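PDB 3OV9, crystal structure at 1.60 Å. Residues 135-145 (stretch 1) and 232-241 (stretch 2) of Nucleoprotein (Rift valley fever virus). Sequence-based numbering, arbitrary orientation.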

# COMPACT_ATOMS: atom_id res chain seq x y z
N GLY A 135 9.65 27.20 -25.82
CA GLY A 135 9.99 27.74 -24.51
C GLY A 135 11.19 27.05 -23.89
O GLY A 135 11.89 27.62 -23.06
N LEU A 136 11.42 25.81 -24.32
CA LEU A 136 12.54 25.01 -23.85
C LEU A 136 13.76 25.19 -24.74
O LEU A 136 14.89 25.20 -24.26
N SER A 137 13.52 25.34 -26.05
CA SER A 137 14.57 25.63 -27.01
C SER A 137 14.00 26.41 -28.20
O SER A 137 13.10 25.91 -28.88
N PRO A 138 14.53 27.62 -28.45
CA PRO A 138 14.00 28.51 -29.49
C PRO A 138 13.95 27.86 -30.87
O PRO A 138 14.92 27.22 -31.29
N ALA A 139 12.82 28.04 -31.56
CA ALA A 139 12.58 27.48 -32.90
C ALA A 139 12.85 25.98 -32.98
O ALA A 139 13.56 25.51 -33.88
N TYR A 140 12.30 25.23 -32.03
CA TYR A 140 12.50 23.78 -31.99
C TYR A 140 12.04 23.13 -33.30
O TYR A 140 10.95 23.44 -33.79
N PRO A 141 12.86 22.23 -33.87
CA PRO A 141 12.51 21.60 -35.14
C PRO A 141 11.26 20.72 -35.06
O PRO A 141 11.26 19.70 -34.37
N ARG A 142 10.22 21.12 -35.78
CA ARG A 142 8.95 20.40 -35.79
C ARG A 142 9.08 18.97 -36.32
O ARG A 142 8.40 18.08 -35.85
N HIS A 143 9.98 18.77 -37.29
CA HIS A 143 10.21 17.45 -37.88
C HIS A 143 10.62 16.38 -36.85
O HIS A 143 10.47 15.18 -37.10
N MET A 144 11.14 16.83 -35.70
CA MET A 144 11.62 15.92 -34.65
C MET A 144 10.54 15.54 -33.63
O MET A 144 10.79 14.74 -32.73
N MET A 145 9.34 16.10 -33.79
CA MET A 145 8.30 16.00 -32.76
C MET A 145 7.39 14.78 -32.87
O MET A 145 6.17 14.88 -32.72
N ALA A 232 21.48 25.38 -36.66
CA ALA A 232 21.55 26.15 -35.43
C ALA A 232 20.47 25.73 -34.42
O ALA A 232 20.76 25.59 -33.23
N ALA A 233 19.25 25.52 -34.91
CA ALA A 233 18.12 25.10 -34.08
C ALA A 233 18.34 23.73 -33.44
O ALA A 233 17.95 23.50 -32.29
N VAL A 234 18.97 22.81 -34.19
CA VAL A 234 19.30 21.49 -33.66
C VAL A 234 20.36 21.60 -32.56
O VAL A 234 20.21 20.99 -31.50
N MET A 235 21.40 22.40 -32.80
CA MET A 235 22.46 22.61 -31.81
C MET A 235 21.91 23.22 -30.52
O MET A 235 22.27 22.80 -29.42
N ALA A 236 21.02 24.20 -30.67
CA ALA A 236 20.34 24.83 -29.54
C ALA A 236 19.56 23.81 -28.71
O ALA A 236 19.62 23.82 -27.47
N ALA A 237 18.83 22.93 -29.39
CA ALA A 237 18.03 21.90 -28.72
C ALA A 237 18.88 20.84 -28.05
O ALA A 237 18.52 20.32 -26.99
N ALA A 238 20.03 20.51 -28.65
CA ALA A 238 20.97 19.56 -28.07
C ALA A 238 21.53 20.09 -26.75
O ALA A 238 21.62 19.35 -25.76
N GLN A 239 21.89 21.37 -26.74
CA GLN A 239 22.37 22.05 -25.54
C GLN A 239 21.27 22.12 -24.48
O GLN A 239 21.54 21.91 -23.29
N ALA A 240 20.04 22.39 -24.91
CA ALA A 240 18.89 22.42 -24.01
C ALA A 240 18.66 21.07 -23.32
O ALA A 240 18.30 21.03 -22.14
N TYR A 241 18.87 19.97 -24.05
CA TYR A 241 18.73 18.63 -23.48
C TYR A 241 19.79 18.33 -22.42
O TYR A 241 19.50 17.67 -21.41

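Packing of the 135-145 segment, mostly loop, against the alanine-rich helix 232-241 of the Rift Valley fever virus nucleoprotein. The small alanine side chains let the loop lie close, with the CA atoms of Ser137 and Ala237 5.4 Å apart. Ala233 and Ala237, one helical turn apart, both point toward the loop. The CA-to-CB bond of Tyr140 points away, but its t rotamer (chi2 85°) brings the ring back, so that CE1 lies 3.7 Å from Ala237 CB in an oblique approach; the Tyr140 hydroxyl is hydrogen-bonded elsewhere in the structure. Pro141, C-gamma exo, points toward the helix and sets CG 4.2 Å from Ala233 CB and 4.0 Å from Val234 CG2. Val234 (t) points its CA-to-CB bond sideways to the loop; its CG2 also meets CE of the extended Met144 (m, t, t) at 3.9 Å. Backbone oxygens also press on methyls of the helix: Ala139 O is 3.4 Å from Ala233 CB, and Leu136 O is 3.6 Å from Ala240 CB. At the polar edge Ser137 (t) points inward, its CB 3.9 Å from Ala240 CB. Its OG lies 3.2 Å from Ala237 N, but the angle is poor and that amide already bonds Ala233 O. No direct hydrogen bond joins the stretches; instead OG donates to water 1 (2.8 Å from Ser137 OG), which donates to Pro138 O and Ala233 O, each 2.8 Å from the water oxygen.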

# COMPACT_ATOMS: atom_id res chain seq x y z
CB LEU A 136 12.14 23.53 -23.77
CG LEU A 136 10.95 23.20 -22.86
CD1 LEU A 136 10.30 21.90 -23.28
CD2 LEU A 136 11.35 23.17 -21.39
CB SER A 137 15.27 24.35 -27.49
OG SER A 137 16.39 24.67 -28.30
CB PRO A 138 14.97 29.70 -29.47
CG PRO A 138 16.21 29.18 -28.81
CD PRO A 138 15.73 28.19 -27.80
CB ALA A 139 13.38 28.25 -33.96
CB TYR A 140 11.78 23.14 -30.79
CG TYR A 140 12.13 21.68 -30.67
CD1 TYR A 140 13.28 21.27 -30.00
CD2 TYR A 140 11.32 20.70 -31.26
CE1 TYR A 140 13.63 19.93 -29.91
CE2 TYR A 140 11.66 19.35 -31.17
CZ TYR A 140 12.81 18.97 -30.50
OH TYR A 140 13.15 17.64 -30.40
CB PRO A 141 13.75 20.75 -35.46
CG PRO A 141 14.85 21.37 -34.70
CD PRO A 141 14.22 21.85 -33.43
CB ARG A 142 7.88 21.18 -36.56
CG ARG A 142 7.02 22.12 -35.71
CD ARG A 142 7.85 23.15 -34.95
NE ARG A 142 7.04 24.21 -34.35
CZ ARG A 142 7.48 25.06 -33.43
NH1 ARG A 142 8.73 24.97 -32.99
NH2 ARG A 142 6.68 25.99 -32.95
CB HIS A 143 11.27 17.52 -38.98
CG HIS A 143 10.84 18.31 -40.19
ND1 HIS A 143 11.04 19.66 -40.30
CD2 HIS A 143 10.23 17.92 -41.33
CE1 HIS A 143 10.57 20.08 -41.46
NE2 HIS A 143 10.07 19.04 -42.11
CB MET A 144 12.81 16.56 -33.90
CG MET A 144 14.10 16.68 -34.71
SD MET A 144 15.48 17.31 -33.72
CE MET A 144 16.86 16.83 -34.76
CB MET A 145 7.49 17.30 -32.68
CG MET A 145 8.30 18.49 -32.19
SD MET A 145 7.33 20.01 -32.07
CE MET A 145 6.11 19.54 -30.84
CB ALA A 232 21.44 27.65 -35.73
CB ALA A 233 16.83 25.10 -34.89
CB VAL A 234 19.76 20.52 -34.79
CG1 VAL A 234 20.32 19.23 -34.20
CG2 VAL A 234 18.59 20.20 -35.71
CB MET A 235 23.59 23.48 -32.38
CG MET A 235 24.34 22.86 -33.56
SD MET A 235 25.02 21.20 -33.29
CE MET A 235 26.29 21.52 -32.07
CB ALA A 236 19.43 25.95 -30.01
CB ALA A 237 17.04 21.27 -29.69
CB ALA A 238 22.11 19.25 -29.05
CB GLN A 239 22.90 23.45 -25.89
CG GLN A 239 23.23 24.37 -24.70
CD GLN A 239 24.34 23.83 -23.79
OE1 GLN A 239 24.33 24.08 -22.59
NE2 GLN A 239 25.29 23.11 -24.37
CB ALA A 240 17.64 22.88 -24.74
CB TYR A 241 18.75 17.55 -24.57
CG TYR A 241 18.51 16.15 -24.04
CD1 TYR A 241 17.26 15.77 -23.54
CD2 TYR A 241 19.53 15.20 -24.04
CE1 TYR A 241 17.04 14.49 -23.05
CE2 TYR A 241 19.32 13.91 -23.55
CZ TYR A 241 18.07 13.57 -23.06
OH TYR A 241 17.85 12.30 -22.58
O HOH W 1 15.73 24.54 -31.00